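Bd0816 (Bdellovibrio bacteriovorus HD100, PDB 5CER) is probably a serine-type D-Ala-D-Ala carboxypeptidase of the peptidase S13 family, a group of enzymes that trim peptidoglycan peptides. Local coordinates at residues 70-75 with 103-108; 50-55 with 197-202. The protein carries 2 engineered substitutions. One frame throughout, in Å; residues are numbered along the deposited sequence.

Contact 1 (70-75 with 103-108)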
# COMPACT_ATOMS: atom_id res chain seq x y z
N HIS A 70 25.85 -17.38 -15.28
CA HIS A 70 24.66 -17.26 -16.12
C HIS A 70 23.42 -17.38 -15.22
O HIS A 70 23.26 -18.39 -14.52
CB HIS A 70 24.60 -18.32 -17.22
CG HIS A 70 23.37 -18.23 -18.05
ND1 HIS A 70 23.14 -17.18 -18.92
CD2 HIS A 70 22.26 -19.01 -18.13
CE1 HIS A 70 21.96 -17.32 -19.49
NE2 HIS A 70 21.41 -18.44 -19.05
N VAL A 71 22.55 -16.36 -15.25
CA VAL A 71 21.33 -16.37 -14.47
C VAL A 71 20.23 -16.89 -15.35
O VAL A 71 19.86 -16.26 -16.37
CB VAL A 71 20.96 -14.94 -13.99
CG1 VAL A 71 19.76 -14.98 -13.05
CG2 VAL A 71 22.16 -14.28 -13.31
N GLU A 72 19.69 -18.03 -14.95
CA GLU A 72 18.50 -18.58 -15.56
C GLU A 72 17.33 -18.09 -14.70
O GLU A 72 17.17 -18.50 -13.58
CB GLU A 72 18.56 -20.09 -15.59
CG GLU A 72 17.36 -20.77 -16.23
CD GLU A 72 17.37 -22.27 -16.05
OE1 GLU A 72 18.39 -22.80 -15.61
OE2 GLU A 72 16.36 -22.93 -16.35
N GLY A 73 16.48 -17.25 -15.29
CA GLY A 73 15.43 -16.51 -14.54
C GLY A 73 14.16 -17.31 -14.30
O GLY A 73 13.87 -18.24 -15.04
N SER A 74 13.46 -16.97 -13.23
CA SER A 74 12.16 -17.55 -12.90
C SER A 74 11.04 -16.50 -13.03
O SER A 74 9.96 -16.71 -12.54
CB SER A 74 12.22 -18.03 -11.46
OG SER A 74 12.52 -16.94 -10.57
N ARG A 75 11.33 -15.36 -13.65
CA ARG A 75 10.45 -14.20 -13.72
C ARG A 75 10.02 -13.65 -12.32
O ARG A 75 8.96 -13.05 -12.19
CB ARG A 75 9.22 -14.47 -14.60
CG ARG A 75 9.54 -15.06 -15.97
CD ARG A 75 8.36 -14.94 -16.94
NE ARG A 75 8.00 -13.55 -17.19
CZ ARG A 75 8.61 -12.73 -18.02
NH1 ARG A 75 9.61 -13.14 -18.78
NH2 ARG A 75 8.20 -11.49 -18.12
N THR A 103 26.07 -13.23 -17.52
CA THR A 103 24.99 -13.27 -18.49
C THR A 103 23.67 -13.58 -17.80
O THR A 103 23.66 -14.02 -16.65
CB THR A 103 25.28 -14.30 -19.60
OG1 THR A 103 25.26 -15.63 -19.07
CG2 THR A 103 26.64 -14.05 -20.21
N PHE A 104 22.56 -13.30 -18.48
CA PHE A 104 21.22 -13.58 -17.95
C PHE A 104 20.27 -13.82 -19.12
O PHE A 104 20.45 -13.24 -20.21
CB PHE A 104 20.72 -12.42 -17.06
CG PHE A 104 20.49 -11.13 -17.82
CD1 PHE A 104 19.27 -10.87 -18.43
CD2 PHE A 104 21.53 -10.23 -18.01
CE1 PHE A 104 19.06 -9.73 -19.17
CE2 PHE A 104 21.32 -9.08 -18.76
CZ PHE A 104 20.07 -8.82 -19.33
N ASP A 105 19.26 -14.64 -18.88
CA ASP A 105 18.29 -15.02 -19.91
C ASP A 105 16.98 -14.17 -19.86
O ASP A 105 16.82 -13.25 -19.03
CB ASP A 105 18.04 -16.55 -19.88
CG ASP A 105 17.09 -17.01 -18.78
OD1 ASP A 105 16.42 -16.18 -18.14
OD2 ASP A 105 16.99 -18.25 -18.59
N GLU A 106 16.04 -14.50 -20.73
CA GLU A 106 14.80 -13.70 -20.91
C GLU A 106 13.83 -13.69 -19.76
O GLU A 106 12.89 -12.90 -19.74
CB GLU A 106 14.04 -14.14 -22.18
CG GLU A 106 13.59 -15.59 -22.25
CD GLU A 106 14.58 -16.52 -22.92
OE1 GLU A 106 15.81 -16.26 -22.86
OE2 GLU A 106 14.12 -17.52 -23.53
N ASN A 107 14.08 -14.55 -18.80
CA ASN A 107 13.24 -14.66 -17.63
C ASN A 107 13.79 -13.94 -16.40
O ASN A 107 13.15 -13.99 -15.33
CB ASN A 107 12.96 -16.15 -17.35
CG ASN A 107 12.11 -16.77 -18.44
OD1 ASN A 107 11.15 -16.18 -18.96
ND2 ASN A 107 12.50 -17.93 -18.84
N PHE A 108 14.99 -13.35 -16.48
CA PHE A 108 15.55 -12.69 -15.31
C PHE A 108 15.03 -11.25 -15.27
O PHE A 108 15.41 -10.42 -16.12
CB PHE A 108 17.08 -12.77 -15.27
CG PHE A 108 17.68 -12.10 -14.06
CD1 PHE A 108 17.28 -12.46 -12.79
CD2 PHE A 108 18.63 -11.12 -14.19
CE1 PHE A 108 17.81 -11.83 -11.68
CE2 PHE A 108 19.17 -10.49 -13.07
CZ PHE A 108 18.74 -10.84 -11.81
O HOH W 1 19.22 -19.82 -19.49
O HOH W 2 14.77 -19.47 -17.26

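Contact 2 (50-55 with 197-202)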
# COMPACT_ATOMS: atom_id res chain seq x y z
N ASP A 50 1.92 -21.55 -1.95
CA ASP A 50 3.30 -21.62 -1.44
C ASP A 50 4.34 -21.73 -2.56
O ASP A 50 5.47 -22.08 -2.31
CB ASP A 50 3.42 -22.76 -0.42
CG ASP A 50 2.81 -22.42 0.92
OD1 ASP A 50 2.83 -21.22 1.29
OD2 ASP A 50 2.31 -23.32 1.63
N TYR A 51 3.97 -21.37 -3.78
CA TYR A 51 4.88 -21.41 -4.90
C TYR A 51 6.12 -20.51 -4.67
O TYR A 51 6.06 -19.43 -4.04
CB TYR A 51 4.15 -21.00 -6.18
CG TYR A 51 5.03 -20.83 -7.39
CD1 TYR A 51 5.38 -21.93 -8.17
CD2 TYR A 51 5.50 -19.57 -7.75
CE1 TYR A 51 6.19 -21.78 -9.26
CE2 TYR A 51 6.29 -19.41 -8.86
CZ TYR A 51 6.65 -20.52 -9.60
OH TYR A 51 7.45 -20.36 -10.71
N ARG A 52 7.24 -20.97 -5.19
CA ARG A 52 8.48 -20.26 -5.08
C ARG A 52 9.09 -20.06 -6.45
O ARG A 52 9.24 -21.02 -7.24
CB ARG A 52 9.40 -21.02 -4.12
CG ARG A 52 9.07 -20.76 -2.66
CD ARG A 52 10.04 -21.54 -1.79
NE ARG A 52 9.71 -21.56 -0.37
CZ ARG A 52 10.23 -20.77 0.56
NH1 ARG A 52 11.08 -19.78 0.28
NH2 ARG A 52 9.86 -20.95 1.82
N HIS A 53 9.49 -18.82 -6.70
CA HIS A 53 10.25 -18.45 -7.90
C HIS A 53 11.71 -18.90 -7.71
O HIS A 53 12.41 -18.40 -6.84
CB HIS A 53 10.18 -16.95 -8.17
CG HIS A 53 8.80 -16.46 -8.46
ND1 HIS A 53 8.36 -16.12 -9.73
CD2 HIS A 53 7.76 -16.25 -7.62
CE1 HIS A 53 7.10 -15.74 -9.66
NE2 HIS A 53 6.72 -15.80 -8.39
N LYS A 54 12.12 -19.89 -8.50
CA LYS A 54 13.41 -20.58 -8.36
C LYS A 54 14.34 -20.10 -9.43
O LYS A 54 14.38 -20.67 -10.54
CB LYS A 54 13.24 -22.12 -8.50
CG LYS A 54 12.47 -22.75 -7.35
CD LYS A 54 12.18 -24.24 -7.56
CE LYS A 54 10.79 -24.63 -7.05
NZ LYS A 54 9.64 -23.80 -7.58
N THR A 55 15.11 -19.07 -9.08
CA THR A 55 16.10 -18.52 -9.96
C THR A 55 17.36 -19.39 -9.88
O THR A 55 17.91 -19.64 -8.80
CB THR A 55 16.34 -17.05 -9.63
OG1 THR A 55 15.09 -16.33 -9.51
CG2 THR A 55 17.15 -16.38 -10.71
N VAL A 197 20.50 -22.76 -6.72
CA VAL A 197 19.17 -22.20 -6.89
C VAL A 197 18.86 -21.25 -5.74
O VAL A 197 19.18 -21.50 -4.57
CB VAL A 197 18.06 -23.26 -7.15
CG1 VAL A 197 18.60 -24.53 -7.76
CG2 VAL A 197 17.30 -23.62 -5.90
N LEU A 198 18.29 -20.12 -6.10
CA LEU A 198 17.82 -19.11 -5.15
C LEU A 198 16.30 -19.11 -5.22
O LEU A 198 15.71 -18.62 -6.20
CB LEU A 198 18.42 -17.73 -5.48
CG LEU A 198 17.90 -16.49 -4.74
CD1 LEU A 198 18.16 -16.53 -3.24
CD2 LEU A 198 18.34 -15.13 -5.30
N GLN A 199 15.67 -19.66 -4.18
CA GLN A 199 14.23 -19.61 -3.99
C GLN A 199 13.83 -18.33 -3.26
O GLN A 199 14.25 -18.11 -2.11
CB GLN A 199 13.78 -20.72 -3.08
CG GLN A 199 13.77 -22.02 -3.77
CD GLN A 199 13.02 -23.07 -3.02
OE1 GLN A 199 12.42 -23.92 -3.64
NE2 GLN A 199 13.03 -23.01 -1.69
N SER A 200 12.99 -17.52 -3.87
CA SER A 200 12.43 -16.36 -3.16
C SER A 200 11.40 -16.86 -2.14
O SER A 200 11.12 -18.06 -2.00
CB SER A 200 11.80 -15.37 -4.17
OG SER A 200 10.64 -15.94 -4.80
N ALA A 201 10.85 -15.91 -1.41
CA ALA A 201 9.84 -16.20 -0.42
C ALA A 201 8.62 -16.88 -1.07
O ALA A 201 8.41 -16.75 -2.28
CB ALA A 201 9.43 -14.91 0.28
N PRO A 202 7.83 -17.62 -0.28
CA PRO A 202 6.62 -18.21 -0.84
C PRO A 202 5.63 -17.15 -1.35
O PRO A 202 5.64 -16.03 -0.86
CB PRO A 202 6.03 -19.00 0.33
CG PRO A 202 6.66 -18.45 1.55
CD PRO A 202 8.00 -17.95 1.15

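Contact 1 (70-75 with 103-108)
Asp-105 OD1 is gripped by two backbone N-H groups that reach it from opposite faces of the carboxylate plane: Gly-73 N across the contact at 3.0 Å, and Asn-107 N of its own loop at 2.9 Å. The second bond closes an Asx turn at the head of a type I beta turn from Asp-105 to Phe-108. The torsion that sets CG of Asp-105 between its own N and carbonyl carbon (chi1 79°) aims the carboxylate at the Gly-73 amide. The other oxygen, OD2, accepts hydrogen bonds from two waters: one is also hydrogen-bonded to His-70 NE2, the other also donates to Gly-73 O and accepts from Asn-107 ND2. So many donors would probably steady the negative charge of Asp-105. Arg-75 N bonds to the turn carbonyl Asn-107 O at 2.8 Å, while Arg-75 NH1 adds a weak bond to Asn-107 OD1, guanidinium and amide planes perpendicular; its NE is held by Asn-225. At the other end, Thr-103 OG1 and His-70 ND1 share a 2.6 Å hydrogen bond at the ring edge. The strands pair in parallel, His-70 with Thr-103 and Val-71 with Phe-104, through Val-71 N to Thr-103 O and Asp-105 N to Val-71 O. On the sheet face carrying Val-71 and Phe-104, CG1 of Val-71 makes a CH-pi contact over the Phe-108 ring, 3.8 Å from its centroid.

The contact ties the C-terminal ends of strands 67-72 and 98-104, which helix 81-93 connects in a beta-alpha-beta unit. Phe-104 packs on helix 130-145, Phe-79 meets Phe-108 edge-to-face, and the ring of Tyr-187 stacks on that of His-70; strand 54-61 flanks strand 67-72 on its other side.

Contact 2 (50-55 with 197-202)
Arg-52 starts with CG anti to its carbonyl carbon (chi1 -80°) and then runs extended to NE, which carries its guanidinium to the carbonyl of Ser-200 and the ring of Pro-202. NH1 donates to Ser-200 O at 2.9 Å, a bent bond (135° at the hydrogen) that meets the oxygen from above its carbonyl plane. CD of Pro-202 sits over one guanidinium face toward the rim, 3.6 Å from Arg-52 CZ, and the two side chains lie alongside each other. Gln-199 crosses the arginine chain at about a right angle, its NE2 3.3 Å from Arg-52 CD, with amide and guanidinium planes nearly parallel; NE2 is also bonded to Asn-395 O. A salt bridge from NH2 to Asp-393 gives the arginine a second anchor. Lys-54 runs beside Gln-199 on the same sheet face, bends at its outer torsions and returns NZ to Arg-52 O at 2.8 Å. His-53 CB meets Ser-200 OG at 3.5 Å.

The backbones pair antiparallel. Thr-55 and Leu-198 form a hydrogen-bonded pair, with Leu-198 N to Thr-55 O at 2.8 Å almost straight and Thr-55 N returning to Leu-198 O; Lys-54 and Gln-199 make the neighbouring non-hydrogen-bonded pair. Ser-200 N also donates to His-53 O at 3.2 Å. Asp-50 closes the far end against Pro-202 CB and is itself held by Arg-204 and Tyr-289.

The contact thus joins the start of strand 54-61 to the end of strand 194-199 in the mixed sheet. Pro-202 occupies the N-cap position of helix 203-213, whose Ile-206 packs on His-53 and Ser-200; Leu-198 rests on helix 81-93, and strand 399-400 borders strand 194-199 beyond.

Contacts 1 and 2 both reach the same mixed sheet, about 14 Å apart between centres, and meet where strands 54-61 and 67-72, consecutive in the chain, run side by side. Ser-74 is the junction: its OG lies 2.8 Å from Thr-55 OG1 and its O lies 3.3 Å from His-53 ND1, both probable hydrogen bonds, while its CB packs on Lys-54 N. Glu-72 O also touches Thr-55 CG2. Helix 81-93 belongs to both settings, as connector in contact 1 and as the helix on which Leu-198 packs in contact 2. Both contacts lie on the same side of the chain's centre, their own centres about 21 and 15 Å from it.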